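Long-range contact in G-protein interacting protein 1 (Dictyostelium discoideum, PDB 5Z39), which probably binds GTPases and the beta/gamma subunits of heterotrimeric G proteins, and here holds phospholipid in its TNFAIP8-like helical domain: residues Arg67-Gly72 with Asn159-Ile164. Numbering follows the deposited sequence.
Sequences RALRDG and NKYTQI. With PEF (di-palmitoyl-3-sn-phosphatidylethanolamine), chain B.
Arg70 reaches from helix 63-81 to the backbone carbonyls of Tyr161, Thr162 and Ile164. Arg70 CB lies 4.2 Å from Thr162 CG2, beside the closest approach of the two backbones, with the CA atoms of Arg70 and Thr162 5.6 Å apart. Arg70 CG comes obliquely to the Tyr161 ring, 4.1 Å from Tyr161 CE2. The chain runs extended from CG to NE, where Asp66 takes NE in a salt bridge. At the tip, Arg70 NH2 points almost straight at Ile164 O, though the modelled 2.3 Å is too short to be taken literally, while Arg70 NH1 adds a weak, bent hydrogen bond to the same oxygen (121°). Arg70 NH1 also lies 3.0 Å from Tyr161 O, and Thr162 O sits at the guanidinium edge, in its plane. The setting is the all-helical TNFAIP8-like domain, whose lipid-filled interior this contact borders: Leu69 CD1 is 3.8 Å from PEF C34, and Tyr161 CE1 is 3.6 Å from PEF C3, which meets the ring at its edge. With CG anti to the backbone N (chi1 176°), the Tyr161 ring stands between Arg70 and the lipid, its CE2 over one guanidinium face and the two planes 23° apart. An alanine at Tyr161 is likely to open a gap between the arginine and PEF and to leave Asp66 without its weak hydrogen bond from the hydroxyl.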
loop_
_atom_site.group_PDB
_atom_site.type_symbol
_atom_site.label_atom_id
_atom_site.label_comp_id
_atom_site.label_asym_id
_atom_site.label_seq_id
_atom_site.Cartn_x
_atom_site.Cartn_y
_atom_site.Cartn_z
ATOM N N ARG A 67 -11.963 1.034 2.778
ATOM C CA ARG A 67 -12.698 0.171 1.857
ATOM C C ARG A 67 -11.945 -0.008 0.546
ATOM O O ARG A 67 -11.841 -1.123 0.019
ATOM C CB ARG A 67 -14.092 0.739 1.593
ATOM C CG ARG A 67 -15.144 0.297 2.599
ATOM C CD ARG A 67 -15.969 -0.872 2.073
ATOM N NE ARG A 67 -15.129 -1.958 1.576
ATOM C CZ ARG A 67 -14.991 -3.137 2.176
ATOM N NH1 ARG A 67 -14.200 -4.057 1.644
ATOM N NH2 ARG A 67 -15.627 -3.393 3.311
ATOM N N ALA A 68 -11.428 1.091 -0.005
ATOM C CA ALA A 68 -10.689 1.006 -1.260
ATOM C C ALA A 68 -9.430 0.169 -1.095
ATOM O O ALA A 68 -9.092 -0.630 -1.976
ATOM C CB ALA A 68 -10.342 2.405 -1.769
ATOM N N LEU A 69 -8.731 0.328 0.033
ATOM C CA LEU A 69 -7.547 -0.486 0.294
ATOM C C LEU A 69 -7.901 -1.965 0.367
ATOM O O LEU A 69 -7.197 -2.809 -0.204
ATOM C CB LEU A 69 -6.868 -0.035 1.587
ATOM C CG LEU A 69 -6.009 1.228 1.523
ATOM C CD1 LEU A 69 -5.597 1.657 2.922
ATOM C CD2 LEU A 69 -4.788 0.993 0.641
ATOM N N ARG A 70 -8.992 -2.302 1.059
ATOM C CA ARG A 70 -9.402 -3.700 1.151
ATOM C C ARG A 70 -9.786 -4.262 -0.213
ATOM O O ARG A 70 -9.470 -5.417 -0.523
ATOM C CB ARG A 70 -10.558 -3.845 2.138
ATOM C CG ARG A 70 -10.159 -3.556 3.573
ATOM C CD ARG A 70 -11.354 -3.557 4.505
ATOM N NE ARG A 70 -11.006 -2.980 5.798
ATOM C CZ ARG A 70 -10.587 -3.684 6.842
ATOM N NH1 ARG A 70 -10.468 -5.001 6.749
ATOM N NH2 ARG A 70 -10.289 -3.070 7.980
ATOM N N ASP A 71 -10.463 -3.463 -1.043
ATOM C CA ASP A 71 -10.850 -3.945 -2.366
ATOM C C ASP A 71 -9.630 -4.162 -3.254
ATOM O O ASP A 71 -9.553 -5.161 -3.983
ATOM C CB ASP A 71 -11.824 -2.965 -3.019
ATOM C CG ASP A 71 -12.481 -3.539 -4.260
ATOM O OD1 ASP A 71 -13.173 -4.573 -4.142
ATOM O OD2 ASP A 71 -12.306 -2.960 -5.354
ATOM N N GLY A 72 -8.666 -3.240 -3.204
ATOM C CA GLY A 72 -7.442 -3.430 -3.965
ATOM C C GLY A 72 -6.653 -4.637 -3.498
ATOM O O GLY A 72 -6.082 -5.373 -4.309
ATOM N N ASN A 159 -3.826 -9.946 3.295
ATOM C CA ASN A 159 -4.996 -10.728 3.686
ATOM C C ASN A 159 -5.389 -10.447 5.130
ATOM O O ASN A 159 -6.567 -10.219 5.429
ATOM C CB ASN A 159 -4.726 -12.220 3.483
ATOM C CG ASN A 159 -4.596 -12.592 2.023
ATOM O OD1 ASN A 159 -5.010 -11.838 1.142
ATOM N ND2 ASN A 159 -4.016 -13.756 1.755
ATOM N N LYS A 160 -4.416 -10.455 6.042
ATOM C CA LYS A 160 -4.729 -10.251 7.450
ATOM C C LYS A 160 -5.080 -8.805 7.770
ATOM O O LYS A 160 -5.610 -8.544 8.855
ATOM C CB LYS A 160 -3.567 -10.724 8.323
ATOM C CG LYS A 160 -2.309 -9.894 8.204
ATOM C CD LYS A 160 -1.094 -10.692 8.650
ATOM C CE LYS A 160 -1.300 -11.314 10.020
ATOM N NZ LYS A 160 -0.220 -12.284 10.350
ATOM N N TYR A 161 -4.806 -7.862 6.866
ATOM C CA TYR A 161 -5.357 -6.522 7.039
ATOM C C TYR A 161 -6.843 -6.506 6.710
ATOM O O TYR A 161 -7.624 -5.806 7.366
ATOM C CB TYR A 161 -4.611 -5.509 6.171
ATOM C CG TYR A 161 -5.204 -4.118 6.250
ATOM C CD1 TYR A 161 -4.879 -3.264 7.296
ATOM C CD2 TYR A 161 -6.101 -3.666 5.289
ATOM C CE1 TYR A 161 -5.422 -1.995 7.378
ATOM C CE2 TYR A 161 -6.652 -2.399 5.365
ATOM C CZ TYR A 161 -6.307 -1.569 6.411
ATOM O OH TYR A 161 -6.849 -0.308 6.491
ATOM N N THR A 162 -7.249 -7.269 5.693
ATOM C CA THR A 162 -8.658 -7.391 5.345
ATOM C C THR A 162 -9.457 -8.142 6.399
ATOM O O THR A 162 -10.690 -8.156 6.324
ATOM C CB THR A 162 -8.807 -8.082 3.989
ATOM O OG1 THR A 162 -8.183 -9.372 4.033
ATOM C CG2 THR A 162 -8.156 -7.247 2.897
ATOM N N GLN A 163 -8.791 -8.760 7.373
ATOM C CA GLN A 163 -9.474 -9.406 8.487
ATOM C C GLN A 163 -9.696 -8.463 9.662
ATOM O O GLN A 163 -10.637 -8.664 10.438
ATOM C CB GLN A 163 -8.679 -10.627 8.953
ATOM C CG GLN A 163 -8.274 -11.566 7.833
ATOM C CD GLN A 163 -7.343 -12.663 8.307
ATOM O OE1 GLN A 163 -7.274 -12.960 9.499
ATOM N NE2 GLN A 163 -6.621 -13.273 7.374
ATOM N N ILE A 164 -8.850 -7.445 9.813
ATOM C CA ILE A 164 -9.016 -6.434 10.852
ATOM C C ILE A 164 -10.011 -5.388 10.370
ATOM O O ILE A 164 -9.626 -4.394 9.744
ATOM C CB ILE A 164 -7.672 -5.776 11.218
ATOM C CG1 ILE A 164 -6.609 -6.839 11.491
ATOM C CG2 ILE A 164 -7.830 -4.861 12.423
ATOM C CD1 ILE A 164 -5.233 -6.271 11.756
HETATM C C2 PEF B . -4.449 -1.059 11.449
HETATM C C1 PEF B . -4.849 -1.068 12.925
HETATM N N PEF B . -7.840 3.477 14.877
HETATM C C3 PEF B . -5.595 -0.508 10.611
HETATM C C4 PEF B . -6.501 1.453 15.112
HETATM C C5 PEF B . -6.952 2.756 15.765
HETATM C C10 PEF B . -2.581 -0.715 10.009
HETATM C C11 PEF B . -2.043 0.288 9.015
HETATM C C12 PEF B . -1.772 -0.397 7.678
HETATM C C13 PEF B . -1.522 0.626 6.574
HETATM C C14 PEF B . -1.800 0.029 5.199
HETATM C C15 PEF B . -0.522 -0.161 4.387
HETATM C C16 PEF B . -0.397 0.901 3.301
HETATM C C17 PEF B . 0.596 0.474 2.223
HETATM C C18 PEF B . -0.011 -0.572 1.294
HETATM C C19 PEF B . 1.039 -1.137 0.343
HETATM C C20 PEF B . 0.520 -2.394 -0.347
HETATM C C21 PEF B . -0.348 -2.051 -1.551
HETATM C C22 PEF B . 0.462 -2.172 -2.833
HETATM C C23 PEF B . 0.892 -3.611 -3.093
HETATM C C24 PEF B . 1.782 -3.679 -4.331
HETATM C C25 PEF B . 1.921 -5.092 -4.855
HETATM C C30 PEF B . -5.444 1.949 10.312
HETATM C C31 PEF B . -6.396 2.849 9.562
HETATM C C32 PEF B . -5.579 3.643 8.550
HETATM C C33 PEF B . -6.210 3.582 7.165
HETATM C C34 PEF B . -5.155 3.702 6.070
HETATM C C35 PEF B . -4.229 4.894 6.291
HETATM C C36 PEF B . -4.134 5.753 5.033
HETATM C C37 PEF B . -2.686 6.088 4.688
HETATM C C38 PEF B . -1.969 4.869 4.117
HETATM C C39 PEF B . -0.478 5.132 3.931
HETATM C C40 PEF B . -0.178 5.777 2.583
HETATM C C41 PEF B . 0.534 4.815 1.634
HETATM C C42 PEF B . -0.420 3.771 1.060
HETATM C C43 PEF B . 0.098 3.201 -0.258
HETATM C C44 PEF B . -0.896 2.212 -0.855
HETATM C C45 PEF B . -0.569 1.902 -2.300
HETATM O O4 PEF B . -2.420 -1.909 9.823
HETATM O O5 PEF B . -4.248 2.186 10.308
HETATM O O2 PEF B . -3.290 -0.260 11.200
HETATM O O3 PEF B . -5.934 0.801 11.060
HETATM O O1P PEF B . -3.055 0.090 16.095
HETATM O O2P PEF B . -5.293 -1.181 15.731
HETATM O O3P PEF B . -3.964 -0.307 13.748
HETATM O O4P PEF B . -5.101 1.318 15.341
HETATM P P PEF B . -4.331 -0.094 15.307
#